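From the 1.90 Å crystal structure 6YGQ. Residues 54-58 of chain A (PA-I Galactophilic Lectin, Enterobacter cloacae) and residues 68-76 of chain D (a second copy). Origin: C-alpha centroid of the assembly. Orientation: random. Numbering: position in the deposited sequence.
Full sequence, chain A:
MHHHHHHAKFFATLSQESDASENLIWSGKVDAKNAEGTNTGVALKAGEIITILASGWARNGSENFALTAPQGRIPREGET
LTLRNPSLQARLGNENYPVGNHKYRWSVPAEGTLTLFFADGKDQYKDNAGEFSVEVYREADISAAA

Chain A, residues 54-58: ASGWA
Chain D 68-76: TAPQGRIPR

Chain A offers an extended segment: strand at A54(A) and S55(A) (phi/psi near -150/160), then G56(A) at 132/171, a conformation that calls for glycine, and W57(A) at -118/130. Against it chain D sets a tight hairpin, strands 68-69 and 72-73 joined by a type I turn from A69(D) to G72(D) (Q71(D) -79/12, G72(D) 105/-176), closed by A69(D) N to G72(D) O (3.0 Å) and G72(D) N to A69(D) O (2.9 Å). The CA atoms of S55(A) and Q71(D) lie nearest each other at 6.9 Å, those of W57(A) and I74(D) at 7.6 Å; S55(A) to W57(A) runs nearly parallel to Q71(D) to I74(D).

Q71(D), chi1 59° (p), chi2 177° (t), chi3 28°, places one amide both to pair with glycine and to lay NE2 over the indole: G56(A) N donates to Q71(D) OE1 at 2.8 Å, and Q71(D) NE2 to G56(A) O at 2.8 Å, both nearly linear.

W57(A), chi1 -64° (m), chi2 114°, points toward chain D and is sandwiched. Over one face lies Q71(D) NE2, 3.3 Å from W57(A) CE2; over the opposite face, P75(D) CD sits 3.5 Å from the five-membered ring centroid of W57(A) and I74(D) CA 4.1 Å from the six-membered one, both CH-pi contacts. I74(D), -73/150, chi1 59° (p), chi2 162° (t), brings CG2 to W57(A) CH2 at 3.5 Å. A water O accepts from W57(A) NE1 at 2.9 Å, satisfying the N-H.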

# COMPACT_ATOMS: atom_id res chain seq x y z
N ALA A 54 -4.80 -2.53 -0.53
CA ALA A 54 -4.28 -3.18 -1.73
C ALA A 54 -2.77 -3.31 -1.69
O ALA A 54 -2.07 -2.57 -0.99
CB ALA A 54 -4.71 -2.42 -2.99
N SER A 55 -2.28 -4.27 -2.47
CA SER A 55 -0.85 -4.52 -2.64
C SER A 55 -0.65 -5.24 -3.96
O SER A 55 -1.59 -5.80 -4.52
CB SER A 55 -0.29 -5.35 -1.47
OG SER A 55 -0.87 -6.64 -1.45
N GLY A 56 0.58 -5.23 -4.44
CA GLY A 56 0.97 -6.01 -5.60
C GLY A 56 1.74 -5.20 -6.61
O GLY A 56 1.85 -3.98 -6.53
N TRP A 57 2.28 -5.92 -7.60
CA TRP A 57 3.04 -5.33 -8.68
C TRP A 57 2.35 -5.61 -10.01
O TRP A 57 2.01 -6.76 -10.30
CB TRP A 57 4.47 -5.88 -8.74
CG TRP A 57 5.31 -5.54 -7.54
CD1 TRP A 57 5.81 -6.42 -6.62
CD2 TRP A 57 5.78 -4.25 -7.15
NE1 TRP A 57 6.55 -5.76 -5.67
CE2 TRP A 57 6.55 -4.42 -5.97
CE3 TRP A 57 5.62 -2.96 -7.67
CZ2 TRP A 57 7.15 -3.35 -5.31
CZ3 TRP A 57 6.22 -1.90 -7.01
CH2 TRP A 57 6.98 -2.10 -5.85
N ALA A 58 2.16 -4.57 -10.81
CA ALA A 58 1.58 -4.70 -12.14
C ALA A 58 2.38 -3.85 -13.11
O ALA A 58 2.82 -2.75 -12.76
CB ALA A 58 0.11 -4.29 -12.16
N THR D 68 12.05 0.66 -3.96
CA THR D 68 11.13 -0.06 -3.09
C THR D 68 9.88 0.78 -2.87
O THR D 68 9.89 2.01 -2.99
CB THR D 68 11.75 -0.38 -1.72
OG1 THR D 68 11.81 0.82 -0.93
CG2 THR D 68 13.14 -0.98 -1.86
N ALA D 69 8.80 0.07 -2.55
CA ALA D 69 7.59 0.62 -1.95
C ALA D 69 7.48 0.04 -0.54
O ALA D 69 8.30 -0.83 -0.17
CB ALA D 69 6.36 0.29 -2.78
N PRO D 70 6.51 0.45 0.27
CA PRO D 70 6.36 -0.20 1.58
C PRO D 70 6.22 -1.71 1.45
O PRO D 70 6.68 -2.45 2.33
CB PRO D 70 5.11 0.47 2.16
CG PRO D 70 5.08 1.83 1.50
CD PRO D 70 5.57 1.57 0.09
N GLN D 71 5.63 -2.19 0.35
CA GLN D 71 5.44 -3.60 0.07
C GLN D 71 6.70 -4.29 -0.46
O GLN D 71 6.61 -5.43 -0.95
CB GLN D 71 4.30 -3.78 -0.94
CG GLN D 71 4.52 -3.07 -2.28
CD GLN D 71 3.41 -3.31 -3.30
OE1 GLN D 71 2.26 -3.55 -2.93
NE2 GLN D 71 3.76 -3.24 -4.58
N GLY D 72 7.86 -3.66 -0.39
CA GLY D 72 9.12 -4.30 -0.73
C GLY D 72 9.65 -3.83 -2.08
O GLY D 72 9.09 -2.95 -2.74
N ARG D 73 10.76 -4.44 -2.47
CA ARG D 73 11.47 -4.01 -3.67
C ARG D 73 10.67 -4.34 -4.93
O ARG D 73 9.82 -5.23 -4.95
CB ARG D 73 12.85 -4.66 -3.75
CG ARG D 73 12.90 -6.11 -4.26
CD ARG D 73 14.35 -6.53 -4.49
NE ARG D 73 14.53 -7.96 -4.71
CZ ARG D 73 14.32 -8.57 -5.87
NH1 ARG D 73 13.89 -7.89 -6.92
NH2 ARG D 73 14.53 -9.88 -5.98
N ILE D 74 10.97 -3.60 -5.99
CA ILE D 74 10.33 -3.83 -7.29
C ILE D 74 10.89 -5.12 -7.88
O ILE D 74 12.04 -5.49 -7.59
CB ILE D 74 10.55 -2.65 -8.24
CG1 ILE D 74 12.04 -2.39 -8.48
CG2 ILE D 74 9.88 -1.39 -7.70
CD1 ILE D 74 12.31 -1.56 -9.72
N PRO D 75 10.11 -5.85 -8.68
CA PRO D 75 10.69 -6.94 -9.46
C PRO D 75 11.68 -6.39 -10.48
O PRO D 75 11.50 -5.29 -11.02
CB PRO D 75 9.48 -7.58 -10.15
CG PRO D 75 8.30 -7.14 -9.36
CD PRO D 75 8.64 -5.78 -8.82
N ARG D 76 12.72 -7.17 -10.74
CA ARG D 76 13.72 -6.83 -11.74
C ARG D 76 13.45 -7.60 -13.02
O ARG D 76 12.55 -8.44 -13.10
CB ARG D 76 15.12 -7.11 -11.20
CG ARG D 76 15.61 -6.05 -10.22
CD ARG D 76 16.42 -6.64 -9.08
NE ARG D 76 16.75 -5.63 -8.08
CZ ARG D 76 17.34 -5.89 -6.91
NH1 ARG D 76 17.67 -7.14 -6.59
NH2 ARG D 76 17.60 -4.91 -6.07
O HOH W 1 7.91 -6.44 -3.19